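Local atomic coordinates of proteasome accessory factor B/C (PafBC) (Paenarthrobacter aurescens, PDB entry 6SJ9), a protein that regulates transcription in the bacterial DNA damage response, probably binding DNA through its winged helix-turn-helix domains. Residues A[490-493]-A[494-498]; A[509-512]-A[513-517]; A[537-541]-A[542-546]; A[629-632]-A[633-637]. All coordinates share one frame; numbering follows the deposited sequence.

Contact 1: A[490-493]-A[494-498]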
# COMPACT_ATOMS: atom_id res chain seq x y z
N GLN A 490 -19.66 19.55 18.57
CA GLN A 490 -21.10 19.35 18.54
C GLN A 490 -21.46 18.15 17.67
O GLN A 490 -22.28 17.31 18.05
CB GLN A 490 -21.79 20.62 18.00
CG GLN A 490 -23.29 20.45 17.78
CD GLN A 490 -24.00 21.77 17.51
OE1 GLN A 490 -23.65 22.82 18.05
NE2 GLN A 490 -25.06 21.71 16.70
N ALA A 491 -20.86 18.07 16.49
CA ALA A 491 -21.14 16.91 15.63
C ALA A 491 -20.57 15.62 16.24
O ALA A 491 -21.20 14.54 16.15
CB ALA A 491 -20.59 17.19 14.24
N PHE A 492 -19.40 15.71 16.89
CA PHE A 492 -18.81 14.53 17.54
C PHE A 492 -19.75 13.98 18.62
O PHE A 492 -20.01 12.78 18.67
CB PHE A 492 -17.44 14.90 18.13
CG PHE A 492 -16.71 13.76 18.75
CD1 PHE A 492 -17.02 13.32 20.04
CD2 PHE A 492 -15.69 13.13 18.06
CE1 PHE A 492 -16.31 12.24 20.63
CE2 PHE A 492 -14.99 12.06 18.63
CZ PHE A 492 -15.29 11.62 19.93
N ALA A 493 -20.34 14.86 19.43
CA ALA A 493 -21.26 14.41 20.48
C ALA A 493 -22.57 13.87 19.90
O ALA A 493 -23.12 12.87 20.39
CB ALA A 493 -21.53 15.58 21.44
N ALA A 494 -23.09 14.49 18.84
CA ALA A 494 -24.34 13.96 18.27
C ALA A 494 -24.14 12.59 17.64
O ALA A 494 -24.96 11.67 17.82
CB ALA A 494 -24.91 14.97 17.27
N ILE A 495 -23.02 12.39 16.95
CA ILE A 495 -22.72 11.07 16.40
C ILE A 495 -22.53 10.06 17.52
O ILE A 495 -23.04 8.93 17.45
CB ILE A 495 -21.48 11.13 15.49
CG1 ILE A 495 -21.83 11.94 14.23
CG2 ILE A 495 -20.97 9.71 15.15
CD1 ILE A 495 -20.68 12.22 13.34
N THR A 496 -21.80 10.44 18.57
CA THR A 496 -21.56 9.52 19.67
C THR A 496 -22.86 9.05 20.28
O THR A 496 -23.05 7.86 20.55
CB THR A 496 -20.70 10.21 20.74
OG1 THR A 496 -19.40 10.50 20.21
CG2 THR A 496 -20.56 9.29 22.03
N GLN A 497 -23.76 10.00 20.56
CA GLN A 497 -24.99 9.66 21.22
C GLN A 497 -25.89 8.86 20.29
O GLN A 497 -26.54 7.89 20.72
CB GLN A 497 -25.67 10.95 21.64
CG GLN A 497 -26.99 10.75 22.30
CD GLN A 497 -27.58 12.07 22.88
OE1 GLN A 497 -27.21 12.53 23.96
NE2 GLN A 497 -28.47 12.69 22.11
N ALA A 498 -25.91 9.20 19.00
CA ALA A 498 -26.76 8.45 18.06
C ALA A 498 -26.33 7.00 17.97
O ALA A 498 -27.16 6.09 17.93
CB ALA A 498 -26.78 9.13 16.68

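Contact 2: A[509-512]-A[513-517]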
# COMPACT_ATOMS: atom_id res chain seq x y z
N TYR A 509 -24.12 17.43 4.48
CA TYR A 509 -22.69 17.21 4.31
C TYR A 509 -22.21 18.20 3.26
O TYR A 509 -22.75 18.22 2.17
CB TYR A 509 -22.44 15.78 3.87
CG TYR A 509 -21.00 15.33 3.93
CD1 TYR A 509 -20.33 15.28 5.14
CD2 TYR A 509 -20.34 14.88 2.78
CE1 TYR A 509 -19.00 14.84 5.24
CE2 TYR A 509 -18.97 14.46 2.87
CZ TYR A 509 -18.33 14.45 4.11
OH TYR A 509 -17.02 13.98 4.25
N PHE A 510 -21.21 19.03 3.61
CA PHE A 510 -20.62 19.97 2.65
C PHE A 510 -19.97 19.24 1.48
O PHE A 510 -19.34 18.20 1.64
CB PHE A 510 -19.54 20.84 3.31
CG PHE A 510 -20.08 21.95 4.15
CD1 PHE A 510 -20.82 22.95 3.61
CD2 PHE A 510 -19.77 21.99 5.51
CE1 PHE A 510 -21.31 23.95 4.38
CE2 PHE A 510 -20.22 22.99 6.29
CZ PHE A 510 -21.01 23.98 5.73
N SER A 511 -20.12 19.80 0.29
CA SER A 511 -19.32 19.36 -0.84
C SER A 511 -17.85 19.76 -0.63
O SER A 511 -17.50 20.50 0.29
CB SER A 511 -19.85 19.99 -2.11
OG SER A 511 -19.61 21.39 -1.95
N LEU A 512 -16.99 19.29 -1.53
CA LEU A 512 -15.56 19.57 -1.37
C LEU A 512 -15.29 21.08 -1.26
O LEU A 512 -14.62 21.52 -0.33
CB LEU A 512 -14.77 18.97 -2.53
CG LEU A 512 -13.24 19.08 -2.45
CD1 LEU A 512 -12.71 18.69 -1.05
CD2 LEU A 512 -12.62 18.16 -3.50
N GLN A 513 -15.90 21.88 -2.14
CA GLN A 513 -15.75 23.33 -2.12
C GLN A 513 -16.50 24.04 -0.99
O GLN A 513 -16.31 25.26 -0.82
CB GLN A 513 -16.20 23.92 -3.46
CG GLN A 513 -15.30 23.49 -4.60
CD GLN A 513 -13.85 23.91 -4.39
OE1 GLN A 513 -13.56 25.02 -3.92
NE2 GLN A 513 -12.92 23.00 -4.70
N ARG A 514 -17.42 23.35 -0.30
CA ARG A 514 -18.26 23.85 0.78
C ARG A 514 -19.29 24.89 0.35
O ARG A 514 -19.88 25.58 1.19
CB ARG A 514 -17.40 24.41 1.91
CG ARG A 514 -16.36 23.40 2.36
CD ARG A 514 -15.46 23.98 3.42
NE ARG A 514 -16.21 24.20 4.65
CZ ARG A 514 -16.35 23.29 5.61
NH1 ARG A 514 -15.78 22.09 5.48
NH2 ARG A 514 -17.05 23.59 6.70
N ASP A 515 -19.50 25.05 -0.94
CA ASP A 515 -20.51 25.94 -1.49
C ASP A 515 -21.89 25.30 -1.51
O ASP A 515 -22.88 26.01 -1.74
CB ASP A 515 -20.10 26.36 -2.90
CG ASP A 515 -19.81 25.17 -3.80
OD1 ASP A 515 -19.51 25.39 -4.99
OD2 ASP A 515 -19.90 24.01 -3.33
N GLU A 516 -21.97 23.98 -1.32
CA GLU A 516 -23.22 23.23 -1.35
C GLU A 516 -23.24 22.18 -0.25
O GLU A 516 -22.20 21.84 0.34
CB GLU A 516 -23.32 22.46 -2.67
CG GLU A 516 -23.00 23.25 -3.94
CD GLU A 516 -23.07 22.36 -5.18
OE1 GLU A 516 -23.58 22.81 -6.23
OE2 GLU A 516 -22.64 21.18 -5.09
N VAL A 517 -24.40 21.57 -0.06
CA VAL A 517 -24.53 20.45 0.85
C VAL A 517 -25.38 19.41 0.17
O VAL A 517 -26.22 19.73 -0.67
CB VAL A 517 -25.17 20.82 2.21
CG1 VAL A 517 -24.30 21.84 2.99
CG2 VAL A 517 -26.58 21.39 1.95

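Contact 3: A[537-541]-A[542-546]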
# COMPACT_ATOMS: atom_id res chain seq x y z
N GLU A 537 -18.03 6.40 10.01
CA GLU A 537 -18.61 5.41 9.11
C GLU A 537 -20.13 5.35 9.36
O GLU A 537 -20.59 5.36 10.51
CB GLU A 537 -17.99 4.05 9.39
CG GLU A 537 -18.51 2.99 8.48
CD GLU A 537 -18.16 1.58 9.03
OE1 GLU A 537 -17.59 0.78 8.25
OE2 GLU A 537 -18.43 1.28 10.23
N ALA A 538 -20.89 5.34 8.27
CA ALA A 538 -22.34 5.38 8.39
C ALA A 538 -22.97 4.70 7.18
O ALA A 538 -22.46 4.78 6.06
CB ALA A 538 -22.84 6.82 8.48
N TYR A 539 -24.09 4.03 7.41
CA TYR A 539 -24.87 3.53 6.28
C TYR A 539 -25.67 4.71 5.72
O TYR A 539 -26.47 5.30 6.44
CB TYR A 539 -25.80 2.36 6.70
CG TYR A 539 -26.48 1.78 5.46
CD1 TYR A 539 -27.68 2.29 5.00
CD2 TYR A 539 -25.88 0.75 4.72
CE1 TYR A 539 -28.30 1.79 3.83
CE2 TYR A 539 -26.49 0.24 3.56
CZ TYR A 539 -27.70 0.77 3.12
OH TYR A 539 -28.31 0.29 1.99
N CYS A 540 -25.40 5.08 4.48
CA CYS A 540 -26.04 6.22 3.86
C CYS A 540 -27.27 5.76 3.09
O CYS A 540 -27.16 4.91 2.20
CB CYS A 540 -25.08 6.97 2.94
SG CYS A 540 -25.94 8.30 1.99
N HIS A 541 -28.46 6.23 3.48
CA HIS A 541 -29.65 5.82 2.75
C HIS A 541 -29.76 6.47 1.38
O HIS A 541 -30.52 5.98 0.57
CB HIS A 541 -30.93 6.05 3.57
CG HIS A 541 -31.00 5.10 4.70
ND1 HIS A 541 -30.48 5.39 5.95
CD2 HIS A 541 -31.31 3.78 4.72
CE1 HIS A 541 -30.57 4.32 6.72
NE2 HIS A 541 -31.06 3.33 5.99
N SER A 542 -29.04 7.56 1.10
CA SER A 542 -29.02 8.06 -0.27
C SER A 542 -28.14 7.24 -1.21
O SER A 542 -28.50 7.10 -2.38
CB SER A 542 -28.59 9.52 -0.31
OG SER A 542 -29.60 10.26 0.34
N LYS A 543 -26.99 6.73 -0.79
CA LYS A 543 -26.20 5.88 -1.66
C LYS A 543 -26.58 4.41 -1.52
O LYS A 543 -26.08 3.57 -2.26
CB LYS A 543 -24.69 6.04 -1.36
CG LYS A 543 -24.18 7.44 -1.44
CD LYS A 543 -24.47 8.06 -2.84
CE LYS A 543 -23.41 9.09 -3.20
NZ LYS A 543 -24.06 10.23 -3.92
N ALA A 544 -27.43 4.09 -0.55
CA ALA A 544 -27.76 2.72 -0.20
C ALA A 544 -26.48 1.91 -0.00
O ALA A 544 -26.30 0.84 -0.60
CB ALA A 544 -28.70 2.10 -1.26
N GLY A 545 -25.56 2.45 0.81
CA GLY A 545 -24.35 1.74 1.17
C GLY A 545 -23.59 2.47 2.26
O GLY A 545 -23.83 3.65 2.55
N VAL A 546 -22.58 1.78 2.77
CA VAL A 546 -21.77 2.33 3.85
C VAL A 546 -20.82 3.33 3.22
O VAL A 546 -20.25 3.07 2.16
CB VAL A 546 -21.01 1.21 4.59
CG1 VAL A 546 -20.08 1.81 5.61
CG2 VAL A 546 -22.02 0.24 5.33

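Contact 4: A[629-632]-A[633-637]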
# COMPACT_ATOMS: atom_id res chain seq x y z
N PRO A 629 -3.81 12.63 -14.61
CA PRO A 629 -2.72 12.73 -15.61
C PRO A 629 -1.44 11.98 -15.22
O PRO A 629 -0.79 11.36 -16.08
CB PRO A 629 -2.50 14.25 -15.71
CG PRO A 629 -3.82 14.85 -15.31
CD PRO A 629 -4.31 13.95 -14.20
N MSE A 630 -1.03 12.07 -13.97
CA MSE A 630 0.06 11.23 -13.43
C MSE A 630 -0.18 9.74 -13.64
O MSE A 630 0.69 9.05 -14.14
CB MSE A 630 0.24 11.48 -11.95
CG MSE A 630 0.50 12.93 -11.59
SE MSE A 630 0.95 13.06 -9.68
CE MSE A 630 -0.60 12.07 -8.96
N PHE A 631 -1.37 9.26 -13.27
CA PHE A 631 -1.76 7.88 -13.55
C PHE A 631 -1.54 7.53 -15.02
O PHE A 631 -0.83 6.56 -15.34
CB PHE A 631 -3.22 7.69 -13.15
CG PHE A 631 -3.78 6.31 -13.43
CD1 PHE A 631 -3.42 5.23 -12.63
CD2 PHE A 631 -4.65 6.09 -14.49
CE1 PHE A 631 -3.94 3.96 -12.87
CE2 PHE A 631 -5.15 4.82 -14.74
CZ PHE A 631 -4.80 3.76 -13.93
N VAL A 632 -2.04 8.37 -15.95
CA VAL A 632 -1.97 8.00 -17.36
C VAL A 632 -0.52 8.06 -17.85
O VAL A 632 -0.06 7.20 -18.62
CB VAL A 632 -2.88 8.90 -18.23
CG1 VAL A 632 -2.68 8.61 -19.71
CG2 VAL A 632 -4.36 8.75 -17.84
N SER A 633 0.22 9.10 -17.47
CA SER A 633 1.59 9.17 -17.96
C SER A 633 2.45 8.11 -17.30
O SER A 633 3.29 7.50 -17.96
CB SER A 633 2.20 10.57 -17.77
OG SER A 633 2.37 10.91 -16.40
N GLN A 634 2.21 7.80 -16.02
CA GLN A 634 2.97 6.73 -15.38
C GLN A 634 2.91 5.46 -16.21
O GLN A 634 3.94 4.86 -16.54
CB GLN A 634 2.43 6.44 -13.98
CG GLN A 634 3.12 5.25 -13.40
CD GLN A 634 2.71 4.94 -11.99
OE1 GLN A 634 2.16 5.78 -11.30
NE2 GLN A 634 2.96 3.72 -11.57
N HIS A 635 1.72 5.08 -16.63
CA HIS A 635 1.55 3.77 -17.24
C HIS A 635 1.82 3.76 -18.74
O HIS A 635 1.65 2.72 -19.37
CB HIS A 635 0.14 3.27 -16.91
CG HIS A 635 0.04 2.87 -15.49
ND1 HIS A 635 -0.61 3.63 -14.55
CD2 HIS A 635 0.62 1.85 -14.81
CE1 HIS A 635 -0.47 3.07 -13.36
NE2 HIS A 635 0.27 1.98 -13.49
N GLY A 636 2.25 4.88 -19.30
CA GLY A 636 3.01 4.88 -20.55
C GLY A 636 2.42 4.09 -21.71
O GLY A 636 3.13 3.31 -22.33
N GLY A 637 1.15 4.33 -22.03
CA GLY A 637 0.51 3.67 -23.16
C GLY A 637 -0.43 2.54 -22.81
O GLY A 637 -1.20 2.12 -23.67
O HOH W 1 -0.76 5.50 -20.71

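Contact 1: A[490-493]-A[494-498]
The carbonyl oxygen of F492 is gripped twice by T496, one helical turn on. The hydroxyl T496 OG1 donates to F492 O at 2.8 Å, and the amide T496 N reaches the same F492 O at 2.9 Å. The two donors arrive from opposite faces of the carbonyl plane, the hydroxyl standing well above it, 38° out. The T496 hydroxyl can bend back in this way because chi1 of -65° lays OG1 beside its own backbone N, anti to the carbonyl carbon, and CG2 takes the position anti to N. This is the familiar way for a helical threonine to satisfy its hydroxyl within the helix. The regular bonds continue around it: A494 N to Q490 O, Q497 N to A493 O, and I495 N to A491 O at 2.9 Å.

Packing along this piece of helix is modest. The F492 ring projects outward from the helix with CG anti to its backbone N (chi1 -177°), and its CE1 lies 3.6 Å from T496 OG1, the two side chains running slantwise to one another. I495 CG1 lies against A491 O, 3.3 Å away. The methyls of A493 and A494 add little bulk, and Q497 leads its extended chain away from the contact.

All of this sits on helix 489-501 of the second WYL domain. I495 and A491 turn onto L551 and L557, A491 also reaching V554 on strand 554-560, while F492 rests on L527 of strand 517-530 and meets W534 edge-to-face.

Contact 2: A[509-512]-A[513-517]
F510 and R514 come together through two first torsions of one kind: each CG lies beside its own backbone N, with chi1 -77° in F510 and -53° in R514. The arginine chain then bends at chi3, which brings its guanidinium over one face of the phenyl ring. R514 CZ sits 4.2 Å from the F510 ring centroid, an off-centre cation-pi contact with NH2 nearest, 3.3 Å from F510 CE2. V517 also packs against the ring, its CG1 3.7 Å from F510 CD1; F510 and V517 form an antiparallel non-hydrogen-bonded pair.

Beyond them a type I turn, S511 to R514, begins the reversal of the chain. R514 N binds S511 O at 2.9 Å, and S511 N closes onto E516 O, also at 2.9 Å. The S511 hydroxyl gives its proton to the carboxylate of D515, OG to OD2 at 3.0 Å, meeting the oxygen nearly head-on.

Chemically, the hairpin end is held by an aromatic-cation pair on one side of the turn and a hydroxyl-carboxylate bond from S511 to D515, just after the turn. R514 NH1 also donates to the carbonyl of D552, so the guanidinium is fixed at two points and probably ties this turn to the neighbouring loop.

Contact 3: A[537-541]-A[542-546]
The Y539 ring spreads one face over the backbone at G545, with CE2 3.5 Å from G545 CA. At the ring edge V546 CG2 lies near its plane, 3.9 Å from Y539 CD2, the two side chains crossing at about a right angle. Another part of that edge meets H541, whose imidazole turns a face to Y539 CD1 and is itself held by D521 O at ND1 and S565 OG at NE2. The phenol end lies across the A544 peptide, OH 3.2 Å from A544 C.

Under the ring the hairpin makes a G1 beta bulge: A544, in the left-handed region, and G545 both face C540. C540 N donates to G545 O at 2.9 Å, and G545 N returns a bond to C540 O at 3.2 Å. C540 SG, set anti to its own N (chi1 173°), reaches into the turn and accepts K543 N at 3.4 Å.

With an alanine at Y539 the cover over the G545 backbone would probably be lost, and V546 CG2 and the H541 ring would each lose one packing partner.

A sulfur acceptor thus takes up a turn amide while an aromatic face shields the bulge, so backbone and side chain together hold the tip of hairpin 533-550.

Contact 4: A[629-632]-A[633-637]
H635 folds back over F631, one turn earlier, by a conformation that lets its imidazole serve two ends. With chi1 at -72° its CG stands beside the backbone N, and the ring leans toward the preceding turn so that ND1 donates to F631 O at 3.0 Å. The amide H635 N takes the same F631 O at 3.2 Å, the two donors coming from opposite faces of the carbonyl plane. F631 has its CG anti to N instead (chi1 178°), which turns the phenyl ring outward from the helix, where one face meets the imidazole edge. The H635 edge points at the F631 face in an offset edge-to-face pair, planes 64° apart and centroids 4.9 Å apart; the closest atoms are the two CE1 carbons, at 3.6 Å. On the imidazole's own face lies Q634 CG, over the ring centre.

S633 holds its hydroxyl between backbone N and carbonyl carbon, where it bonds A293 O and W654 NE1. Q634, its chain extended beyond CG, carries NE2 to E290 OE2 and R142 O. The chain then leaves the helix through G636 and G637. A water bridges the last turn, 2.8 Å from V632 O and 2.6 Å from G637 N.

A leucine at H635 would probably leave F631 O with one donor fewer and take the polar edge off the F631 ring face.

The donation from ND1 means that this nitrogen carries a proton here, and its bond to F631 O fixes the rotation of the imidazole. Polar side chains thus secure the outgoing turn to parts of the chain far away in sequence.

In the fold
Contacts 1, 2 and 3 belong to the second WYL domain, whose helix 489-501 and five-stranded antiparallel sheet form an Sm-like fold. Their centres lie 17 to 20 Å apart and none touches another, yet the chain at 549-554 serves them all: F549 meets Y509 of contact 2 and A538 and C540 of contact 3, L551 lies under the helix of contact 1, the carbonyl of D552 accepts from R514, and R553 NH2 donates to F510 O, in contact 2. Contact 4 stands apart in the second WCX domain, its centre 30 Å from contact 2 and 43 Å from contact 1. The potassium site, at L16, T18, I81, K83 and S85, uses no residue of the four contacts.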